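Local coordinates for glycoside hydrolase family protein (Novosphingobium sp. PP1Y, PDB 6Q2F) that probably hydrolyses alpha-L-rhamnosidic bonds, releasing L-rhamnose from glycosides as an alpha-L-rhamnosidase, at residues Glu644-Ser649 and Lys658-Phe663; Trp610-Asn613 and Gly617-Gln620; Gln699-Gln704 and Arg712-Tyr717. All coordinates share one frame; numbering follows the deposited sequence.

The three contacts follow one another along the chain and show how a barrel strand is tied to successive layers of its surroundings. Interaction 1 is in the middle, its centre about 9 Å from that of interaction 2 and about 12 Å from that of interaction 3; the centres of the last two are about 21 Å apart. Thr-611 N lies 2.8 Å from Thr-647 O, and Arg-662 NH2 lies 2.8 Å from Phe-612 O, both probable hydrogen bonds. Toward interaction 3, Gln-699 NE2 probably bonds to Met-646 O at 3.0 Å. The sodium ion is bound within interaction 1, and the Trp-610 side chain of interaction 2 comes within about 7 Å of it.

Interaction 1. Residues Glu644-Ser649 and Lys658-Phe663; sequences ESMTAS and KDLKRF. With NA (sodium ion), chain B.
Met-646, modelled as selenomethionine, meets Leu-660 and Phe-663 from a strand position with a left-handed backbone (phi 78°, psi 33°). Two residues earlier, Glu-644 sends its side chain to the opposite side of the strand, whereas residues two apart in a regular strand would face the same way. The left-handed conformation at Met-646 breaks the alternation of the strand, which is consistent with this split: one side chain serves a metal, the other the helix behind. Met-646 SE lies 3.6 Å from Leu-660 CB and 4.0 Å from Leu-660 CD2. Met-646 and Leu-660 cross at about a right angle, and a bend at the end of the selenomethionine (chi3 -76°) turns its methyl carbon out of line with the rest of the chain. Lower on the same side chain, CG of Met-646 rests 3.9 Å from CB of Phe-663, so the phenylalanine is touched at its root more than on its ring. That ring has Leu-660 CD2 in plane at its edge, and its CE1 sits over the middle of one face of the Arg-662 guanidinium. Apolar packing alone links the two segments, and all three touching residues are buried. On the other side of the strand, OE1 of the fully extended Glu-644 binds sodium at 2.6 Å; OE2 stays 3.7 Å from the ion, and the carboxylate is thus essentially a one-oxygen ligand. Asp-503, Ser-504, Glu-583 and Glu-586 complete the site. Strand 642-649, helix 657-670 and strand 674-677 form a beta-alpha-beta unit, with the ion on the inner side and helix packing outside, as in a (beta/alpha)8 TIM barrel.

Interaction 2. Residues Trp610-Asn613 and Gly617-Gln620; sequences WTFN and GPRQ
Trp-610 opens the segment by receiving Arg-619 over one face of its indole. The contact is made end-on by a single nitrogen: NH1 stands above the middle of the ring system, 3.5 Å from CE2 of Trp-610, while the guanidinium and ring planes are 83° apart. This cation-pi approach depends on a bend in the arginine chain at chi3 (55°), which folds its head back toward the tryptophan. A water bridges the two backbones, donating to Trp-610 O at 2.9 Å and accepting from Arg-619 N at 2.9 Å. Two residues on, Phe-612 lays its ring flat against the Gly-617 to Pro-618 peptide; CD2 is 3.3 Å from Gly-617 C, and Pro-618 CD sits 4.0 Å from the ring centroid of Phe-612 in a CH-pi contact over the face. Meanwhile the carbonyl oxygen of Trp-610 meets the ring edge in its plane. A leucine at Phe-612 would probably leave the proline ring and the peptide before it without their flat partner, opening a gap at the turn. Asn-613 then closes the loop through its backbone: its O accepts from Gly-617 N at 3.0 Å with an N-H...O angle of 152°. The positive phi of Gly-617 suits a residue without a side chain. The loop joins strand 604-610 to helix 620-636, whose Leu-622 and Ile-623 touch Trp-610 and Pro-618. Thr-647 of strand 642-649 flanks the tryptophan, and Phe-663 and Leu-666 of helix 657-670 pack on Phe-612.

Interaction 3. Residues Gln699-Gln704 and Arg712-Tyr717; sequences QYFNRQ and RPWVDY
Phe-701 reaches across to Val-715 and Trp-714 with the far end of its ring. CZ of the phenylalanine meets CG2 of Val-715 at 3.8 Å, the methyl lying at the ring edge close to its plane. Trp-714 approaches differently, turning its edge toward the phenyl face in an offset T-shaped pair: the planes are at 85° and the centroid of its five-membered ring is 6.0 Å from that of Phe-701. The aromatic reach comes from the first torsion of Phe-701, which holds CG anti to the backbone N (chi1 -174°) and carries the ring out toward the helix. The next shell probably helps to hold these groups. Phe-701 is the centre of an inverse gamma turn, and its O is hydrogen-bonded to the hydroxyl of Ser-680. Directly after it, Asn-702 OD1 accepts from Gln-704 N at 3.0 Å in an Asx turn, with the donor above the carbonyl plane. Within the helix, Arg-712 NE and Asp-716 OD1 form a salt bridge of 3.2 Å one turn apart. Farther out, Arg-703 is anchored by salt bridges to Asp-74 and Asp-686, while Trp-714 also packs on Pro-657 and Ile-664. The buried contact thus fastens a loop beyond strand 697-698 to helix 712-726, which lies against helix 657-670 in the outer helical layer of the TIM barrel.

Interaction 1. Residues Glu644-Ser649 and Lys658-Phe663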
loop_
_atom_site.group_PDB
_atom_site.type_symbol
_atom_site.label_atom_id
_atom_site.label_comp_id
_atom_site.label_asym_id
_atom_site.label_seq_id
_atom_site.Cartn_x
_atom_site.Cartn_y
_atom_site.Cartn_z
ATOM N N GLU A 644 5.509 -4.153 5.090
ATOM C CA GLU A 644 5.813 -5.347 4.319
ATOM C C GLU A 644 6.999 -5.036 3.407
ATOM O O GLU A 644 6.851 -4.345 2.397
ATOM C CB GLU A 644 4.546 -5.768 3.565
ATOM C CG GLU A 644 4.678 -6.872 2.579
ATOM C CD GLU A 644 3.388 -7.013 1.787
ATOM O OE1 GLU A 644 2.351 -6.523 2.287
ATOM O OE2 GLU A 644 3.430 -7.552 0.668
ATOM N N SER A 645 8.183 -5.525 3.765
ATOM C CA SER A 645 9.445 -4.947 3.299
ATOM C C SER A 645 10.146 -5.861 2.302
ATOM O O SER A 645 10.461 -7.010 2.619
ATOM C CB SER A 645 10.388 -4.645 4.473
ATOM O OG SER A 645 9.817 -3.755 5.400
HETATM N N MSE A 646 10.416 -5.321 1.116
HETATM C CA MSE A 646 11.407 -5.855 0.187
HETATM C C MSE A 646 10.916 -7.044 -0.573
HETATM O O MSE A 646 11.693 -7.948 -0.938
HETATM C CB MSE A 646 12.711 -6.201 0.915
HETATM C CG MSE A 646 13.373 -4.957 1.418
HETATM SE SE MSE A 646 15.087 -5.225 2.285
HETATM C CE MSE A 646 14.392 -5.860 3.804
ATOM N N THR A 647 9.620 -7.033 -0.837
ATOM C CA THR A 647 9.068 -7.998 -1.768
ATOM C C THR A 647 9.807 -7.886 -3.090
ATOM O O THR A 647 10.117 -6.782 -3.553
ATOM C CB THR A 647 7.576 -7.760 -1.972
ATOM O OG1 THR A 647 6.918 -7.812 -0.705
ATOM C CG2 THR A 647 7.020 -8.835 -2.895
ATOM N N ALA A 648 10.120 -9.035 -3.678
ATOM C CA ALA A 648 10.863 -9.101 -4.922
ATOM C C ALA A 648 10.194 -10.099 -5.848
ATOM O O ALA A 648 9.664 -11.121 -5.409
ATOM C CB ALA A 648 12.318 -9.509 -4.681
ATOM N N SER A 649 10.235 -9.796 -7.134
ATOM C CA SER A 649 9.599 -10.616 -8.150
ATOM C C SER A 649 10.637 -11.106 -9.152
ATOM O O SER A 649 11.392 -10.304 -9.703
ATOM C CB SER A 649 8.489 -9.817 -8.846
ATOM O OG SER A 649 7.963 -10.547 -9.920
ATOM N N LYS A 658 23.989 -6.195 0.968
ATOM C CA LYS A 658 24.546 -5.121 0.175
ATOM C C LYS A 658 23.525 -4.650 -0.857
ATOM O O LYS A 658 23.483 -3.514 -1.180
ATOM C CB LYS A 658 25.909 -5.488 -0.437
ATOM C CG LYS A 658 25.879 -6.015 -1.846
ATOM C CD LYS A 658 27.156 -6.733 -2.238
ATOM C CE LYS A 658 28.401 -5.863 -2.105
ATOM N NZ LYS A 658 29.518 -6.204 -3.007
ATOM N N ASP A 659 22.707 -5.548 -1.353
ATOM C CA ASP A 659 21.682 -5.192 -2.325
ATOM C C ASP A 659 20.422 -4.641 -1.685
ATOM O O ASP A 659 19.600 -4.037 -2.381
ATOM C CB ASP A 659 21.286 -6.408 -3.151
ATOM C CG ASP A 659 22.470 -7.053 -3.819
ATOM O OD1 ASP A 659 23.032 -6.402 -4.715
ATOM O OD2 ASP A 659 22.817 -8.189 -3.442
ATOM N N LEU A 660 20.225 -4.875 -0.393
ATOM C CA LEU A 660 18.968 -4.513 0.231
ATOM C C LEU A 660 19.020 -3.187 0.960
ATOM O O LEU A 660 17.967 -2.635 1.268
ATOM C CB LEU A 660 18.539 -5.609 1.207
ATOM C CG LEU A 660 18.401 -6.991 0.568
ATOM C CD1 LEU A 660 18.102 -8.046 1.638
ATOM C CD2 LEU A 660 17.300 -6.963 -0.489
ATOM N N LYS A 661 20.208 -2.667 1.247
ATOM C CA LYS A 661 20.323 -1.534 2.161
ATOM C C LYS A 661 19.512 -0.337 1.673
ATOM O O LYS A 661 18.764 0.276 2.446
ATOM C CB LYS A 661 21.793 -1.147 2.325
ATOM C CG LYS A 661 22.061 -0.103 3.376
ATOM C CD LYS A 661 23.501 0.388 3.225
ATOM C CE LYS A 661 23.855 1.481 4.221
ATOM N NZ LYS A 661 22.941 2.681 4.160
ATOM N N ARG A 662 19.652 0.010 0.389
ATOM C CA ARG A 662 18.937 1.155 -0.168
ATOM C C ARG A 662 17.420 1.004 -0.052
ATOM O O ARG A 662 16.709 2.015 0.019
ATOM C CB ARG A 662 19.328 1.352 -1.634
ATOM C CG ARG A 662 19.178 0.096 -2.474
ATOM C CD ARG A 662 19.824 0.223 -3.864
ATOM N NE ARG A 662 18.802 0.659 -4.791
ATOM C CZ ARG A 662 18.290 -0.068 -5.774
ATOM N NH1 ARG A 662 18.738 -1.288 -6.029
ATOM N NH2 ARG A 662 17.328 0.459 -6.518
ATOM N N PHE A 663 16.894 -0.236 -0.041
ATOM C CA PHE A 663 15.440 -0.401 0.088
ATOM C C PHE A 663 14.984 -0.064 1.510
ATOM O O PHE A 663 14.084 0.758 1.701
ATOM C CB PHE A 663 15.007 -1.824 -0.305
ATOM C CG PHE A 663 15.433 -2.227 -1.684
ATOM C CD1 PHE A 663 15.275 -1.348 -2.742
ATOM C CD2 PHE A 663 15.995 -3.475 -1.923
ATOM C CE1 PHE A 663 15.690 -1.692 -4.022
ATOM C CE2 PHE A 663 16.410 -3.836 -3.206
ATOM C CZ PHE A 663 16.262 -2.943 -4.258
HETATM NA NA NA B . 0.066 -6.197 1.141
#

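Interaction 2. Residues Trp610-Asn613 and Gly617-Gln620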
loop_
_atom_site.group_PDB
_atom_site.type_symbol
_atom_site.label_atom_id
_atom_site.label_comp_id
_atom_site.label_asym_id
_atom_site.label_seq_id
_atom_site.Cartn_x
_atom_site.Cartn_y
_atom_site.Cartn_z
ATOM N N TRP A 610 8.323 -2.690 -2.330
ATOM C CA TRP A 610 8.946 -3.705 -3.164
ATOM C C TRP A 610 10.361 -3.274 -3.555
ATOM O O TRP A 610 10.670 -2.083 -3.632
ATOM C CB TRP A 610 8.126 -3.945 -4.433
ATOM C CG TRP A 610 6.860 -4.729 -4.228
ATOM C CD1 TRP A 610 6.014 -4.657 -3.164
ATOM C CD2 TRP A 610 6.310 -5.698 -5.115
ATOM N NE1 TRP A 610 4.975 -5.525 -3.332
ATOM C CE2 TRP A 610 5.134 -6.179 -4.525
ATOM C CE3 TRP A 610 6.702 -6.210 -6.355
ATOM C CZ2 TRP A 610 4.333 -7.141 -5.135
ATOM C CZ3 TRP A 610 5.911 -7.172 -6.955
ATOM C CH2 TRP A 610 4.739 -7.628 -6.341
ATOM N N THR A 611 11.230 -4.257 -3.780
ATOM C CA THR A 611 12.522 -3.950 -4.361
ATOM C C THR A 611 12.322 -3.374 -5.757
ATOM O O THR A 611 11.310 -3.612 -6.425
ATOM C CB THR A 611 13.396 -5.195 -4.420
ATOM O OG1 THR A 611 12.857 -6.103 -5.381
ATOM C CG2 THR A 611 13.436 -5.855 -3.030
ATOM N N PHE A 612 13.302 -2.588 -6.191
ATOM C CA PHE A 612 13.208 -1.929 -7.484
ATOM C C PHE A 612 14.613 -1.697 -8.021
ATOM O O PHE A 612 15.564 -1.520 -7.252
ATOM C CB PHE A 612 12.457 -0.600 -7.373
ATOM C CG PHE A 612 13.078 0.361 -6.389
ATOM C CD1 PHE A 612 12.728 0.317 -5.049
ATOM C CD2 PHE A 612 14.009 1.306 -6.803
ATOM C CE1 PHE A 612 13.303 1.187 -4.139
ATOM C CE2 PHE A 612 14.581 2.201 -5.901
ATOM C CZ PHE A 612 14.239 2.134 -4.569
ATOM N N ASN A 613 14.731 -1.684 -9.346
ATOM C CA ASN A 613 15.977 -1.263 -9.977
ATOM C C ASN A 613 16.212 0.231 -9.774
ATOM O O ASN A 613 15.285 1.045 -9.861
ATOM C CB ASN A 613 15.950 -1.594 -11.466
ATOM C CG ASN A 613 15.895 -3.089 -11.713
ATOM O OD1 ASN A 613 16.582 -3.860 -11.042
ATOM N ND2 ASN A 613 15.063 -3.509 -12.661
ATOM N N GLY A 617 13.334 3.332 -10.081
ATOM C CA GLY A 617 12.767 3.944 -8.907
ATOM C C GLY A 617 11.654 3.101 -8.318
ATOM O O GLY A 617 11.139 2.171 -8.945
ATOM N N PRO A 618 11.271 3.404 -7.089
ATOM C CA PRO A 618 10.226 2.614 -6.428
ATOM C C PRO A 618 8.875 2.798 -7.104
ATOM O O PRO A 618 8.640 3.750 -7.848
ATOM C CB PRO A 618 10.207 3.176 -5.005
ATOM C CG PRO A 618 10.628 4.626 -5.192
ATOM C CD PRO A 618 11.678 4.578 -6.295
ATOM N N ARG A 619 7.979 1.854 -6.841
ATOM C CA ARG A 619 6.585 2.046 -7.216
ATOM C C ARG A 619 6.009 3.193 -6.405
ATOM O O ARG A 619 5.974 3.128 -5.173
ATOM C CB ARG A 619 5.801 0.764 -6.978
ATOM C CG ARG A 619 6.265 -0.384 -7.892
ATOM C CD ARG A 619 5.583 -1.686 -7.463
ATOM N NE ARG A 619 4.124 -1.566 -7.429
ATOM C CZ ARG A 619 3.336 -2.320 -6.671
ATOM N NH1 ARG A 619 3.870 -3.228 -5.861
ATOM N NH2 ARG A 619 2.019 -2.154 -6.706
ATOM N N GLN A 620 5.574 4.246 -7.099
ATOM C CA GLN A 620 5.104 5.454 -6.421
ATOM C C GLN A 620 3.969 5.148 -5.447
ATOM O O GLN A 620 3.917 5.722 -4.356
ATOM C CB GLN A 620 4.668 6.492 -7.449
ATOM C CG GLN A 620 5.838 6.992 -8.313
ATOM C CD GLN A 620 6.951 7.601 -7.483
ATOM O OE1 GLN A 620 6.702 8.382 -6.567
ATOM N NE2 GLN A 620 8.185 7.229 -7.784
HETATM O O HOH W 1 8.912 -0.424 -5.236
#

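Interaction 3. Residues Gln699-Gln704 and Arg712-Tyr717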
loop_
_atom_site.group_PDB
_atom_site.type_symbol
_atom_site.label_atom_id
_atom_site.label_comp_id
_atom_site.label_asym_id
_atom_site.label_seq_id
_atom_site.Cartn_x
_atom_site.Cartn_y
_atom_site.Cartn_z
ATOM N N GLN A 699 11.592 -11.655 -0.573
ATOM C CA GLN A 699 12.895 -12.113 -0.176
ATOM C C GLN A 699 12.865 -13.559 0.207
ATOM O O GLN A 699 11.846 -14.108 0.470
ATOM C CB GLN A 699 13.410 -11.330 1.022
ATOM C CG GLN A 699 13.699 -9.895 0.749
ATOM C CD GLN A 699 14.784 -9.708 -0.261
ATOM O OE1 GLN A 699 15.858 -10.176 -0.082
ATOM N NE2 GLN A 699 14.492 -9.031 -1.316
ATOM N N TYR A 700 14.035 -14.143 0.257
ATOM C CA TYR A 700 14.221 -15.564 0.544
ATOM C C TYR A 700 14.882 -15.740 1.912
ATOM O O TYR A 700 15.775 -16.570 2.101
ATOM C CB TYR A 700 15.051 -16.222 -0.564
ATOM C CG TYR A 700 14.435 -16.029 -1.936
ATOM C CD1 TYR A 700 14.699 -14.891 -2.688
ATOM C CD2 TYR A 700 13.565 -16.972 -2.469
ATOM C CE1 TYR A 700 14.129 -14.705 -3.926
ATOM C CE2 TYR A 700 12.978 -16.784 -3.700
ATOM C CZ TYR A 700 13.262 -15.652 -4.430
ATOM O OH TYR A 700 12.685 -15.472 -5.657
ATOM N N PHE A 701 14.427 -14.954 2.888
ATOM C CA PHE A 701 15.181 -14.690 4.117
ATOM C C PHE A 701 14.796 -15.701 5.197
ATOM O O PHE A 701 14.047 -15.405 6.125
ATOM C CB PHE A 701 14.914 -13.254 4.558
ATOM C CG PHE A 701 15.738 -12.805 5.717
ATOM C CD1 PHE A 701 17.121 -12.890 5.670
ATOM C CD2 PHE A 701 15.134 -12.258 6.834
ATOM C CE1 PHE A 701 17.892 -12.441 6.741
ATOM C CE2 PHE A 701 15.891 -11.822 7.904
ATOM C CZ PHE A 701 17.271 -11.909 7.855
ATOM N N ASN A 702 15.320 -16.926 5.069
ATOM C CA ASN A 702 15.099 -17.963 6.074
ATOM C C ASN A 702 16.416 -18.693 6.327
ATOM O O ASN A 702 17.472 -18.312 5.812
ATOM C CB ASN A 702 13.971 -18.932 5.677
ATOM C CG ASN A 702 14.274 -19.728 4.395
ATOM O OD1 ASN A 702 15.430 -19.942 4.014
ATOM N ND2 ASN A 702 13.214 -20.167 3.727
ATOM N N ARG A 703 16.360 -19.742 7.151
ATOM C CA ARG A 703 17.579 -20.394 7.621
ATOM C C ARG A 703 18.318 -21.144 6.527
ATOM O O ARG A 703 19.477 -21.536 6.739
ATOM C CB ARG A 703 17.254 -21.352 8.757
ATOM C CG ARG A 703 16.261 -22.478 8.416
ATOM C CD ARG A 703 16.056 -23.277 9.665
ATOM N NE ARG A 703 14.982 -24.257 9.543
ATOM C CZ ARG A 703 15.210 -25.528 9.255
ATOM N NH1 ARG A 703 16.466 -25.924 9.059
ATOM N NH2 ARG A 703 14.199 -26.380 9.147
ATOM N N GLN A 704 17.681 -21.368 5.382
ATOM C CA GLN A 704 18.334 -21.964 4.227
ATOM C C GLN A 704 19.053 -20.939 3.354
ATOM O O GLN A 704 19.807 -21.335 2.461
ATOM C CB GLN A 704 17.298 -22.722 3.373
ATOM C CG GLN A 704 16.567 -23.865 4.089
ATOM C CD GLN A 704 17.458 -25.056 4.400
ATOM O OE1 GLN A 704 18.529 -24.925 4.976
ATOM N NE2 GLN A 704 17.000 -26.235 4.022
ATOM N N ARG A 712 22.964 -11.700 11.226
ATOM C CA ARG A 712 22.756 -10.925 12.449
ATOM C C ARG A 712 23.210 -9.471 12.321
ATOM O O ARG A 712 22.452 -8.588 12.755
ATOM C CB ARG A 712 23.457 -11.629 13.628
ATOM C CG ARG A 712 23.425 -10.881 14.978
ATOM C CD ARG A 712 22.021 -10.781 15.499
ATOM N NE ARG A 712 21.937 -10.164 16.822
ATOM C CZ ARG A 712 21.515 -10.782 17.919
ATOM N NH1 ARG A 712 21.118 -12.054 17.865
ATOM N NH2 ARG A 712 21.470 -10.116 19.065
ATOM N N PRO A 713 24.389 -9.148 11.754
ATOM C CA PRO A 713 24.753 -7.725 11.617
ATOM C C PRO A 713 23.772 -6.944 10.766
ATOM O O PRO A 713 23.470 -5.798 11.093
ATOM C CB PRO A 713 26.152 -7.769 10.976
ATOM C CG PRO A 713 26.701 -9.109 11.385
ATOM C CD PRO A 713 25.482 -10.025 11.309
ATOM N N TRP A 714 23.250 -7.549 9.695
ATOM C CA TRP A 714 22.217 -6.908 8.877
ATOM C C TRP A 714 20.957 -6.644 9.697
ATOM O O TRP A 714 20.421 -5.534 9.691
ATOM C CB TRP A 714 21.929 -7.800 7.654
ATOM C CG TRP A 714 20.669 -7.527 6.822
ATOM C CD1 TRP A 714 19.663 -8.422 6.552
ATOM C CD2 TRP A 714 20.298 -6.303 6.148
ATOM N NE1 TRP A 714 18.705 -7.837 5.756
ATOM C CE2 TRP A 714 19.073 -6.545 5.484
ATOM C CE3 TRP A 714 20.885 -5.038 6.034
ATOM C CZ2 TRP A 714 18.414 -5.564 4.737
ATOM C CZ3 TRP A 714 20.224 -4.055 5.279
ATOM C CH2 TRP A 714 19.009 -4.328 4.650
ATOM N N VAL A 715 20.482 -7.644 10.442
ATOM C CA VAL A 715 19.291 -7.439 11.263
ATOM C C VAL A 715 19.571 -6.406 12.353
ATOM O O VAL A 715 18.704 -5.591 12.690
ATOM C CB VAL A 715 18.806 -8.784 11.835
ATOM C CG1 VAL A 715 17.581 -8.593 12.727
ATOM C CG2 VAL A 715 18.481 -9.766 10.685
ATOM N N ASP A 716 20.797 -6.406 12.903
ATOM C CA ASP A 716 21.160 -5.399 13.900
ATOM C C ASP A 716 21.105 -3.999 13.302
ATOM O O ASP A 716 20.725 -3.035 13.970
ATOM C CB ASP A 716 22.566 -5.666 14.439
ATOM C CG ASP A 716 22.610 -6.752 15.504
ATOM O OD1 ASP A 716 21.588 -7.035 16.149
ATOM O OD2 ASP A 716 23.712 -7.285 15.725
ATOM N N TYR A 717 21.519 -3.864 12.046
ATOM C CA TYR A 717 21.435 -2.576 11.371
ATOM C C TYR A 717 19.993 -2.111 11.289
ATOM O O TYR A 717 19.689 -0.935 11.555
ATOM C CB TYR A 717 22.055 -2.705 9.981
ATOM C CG TYR A 717 21.828 -1.524 9.074
ATOM C CD1 TYR A 717 20.677 -1.431 8.281
ATOM C CD2 TYR A 717 22.761 -0.501 9.006
ATOM C CE1 TYR A 717 20.490 -0.349 7.435
ATOM C CE2 TYR A 717 22.581 0.571 8.169
ATOM C CZ TYR A 717 21.448 0.647 7.396
ATOM O OH TYR A 717 21.305 1.717 6.564
#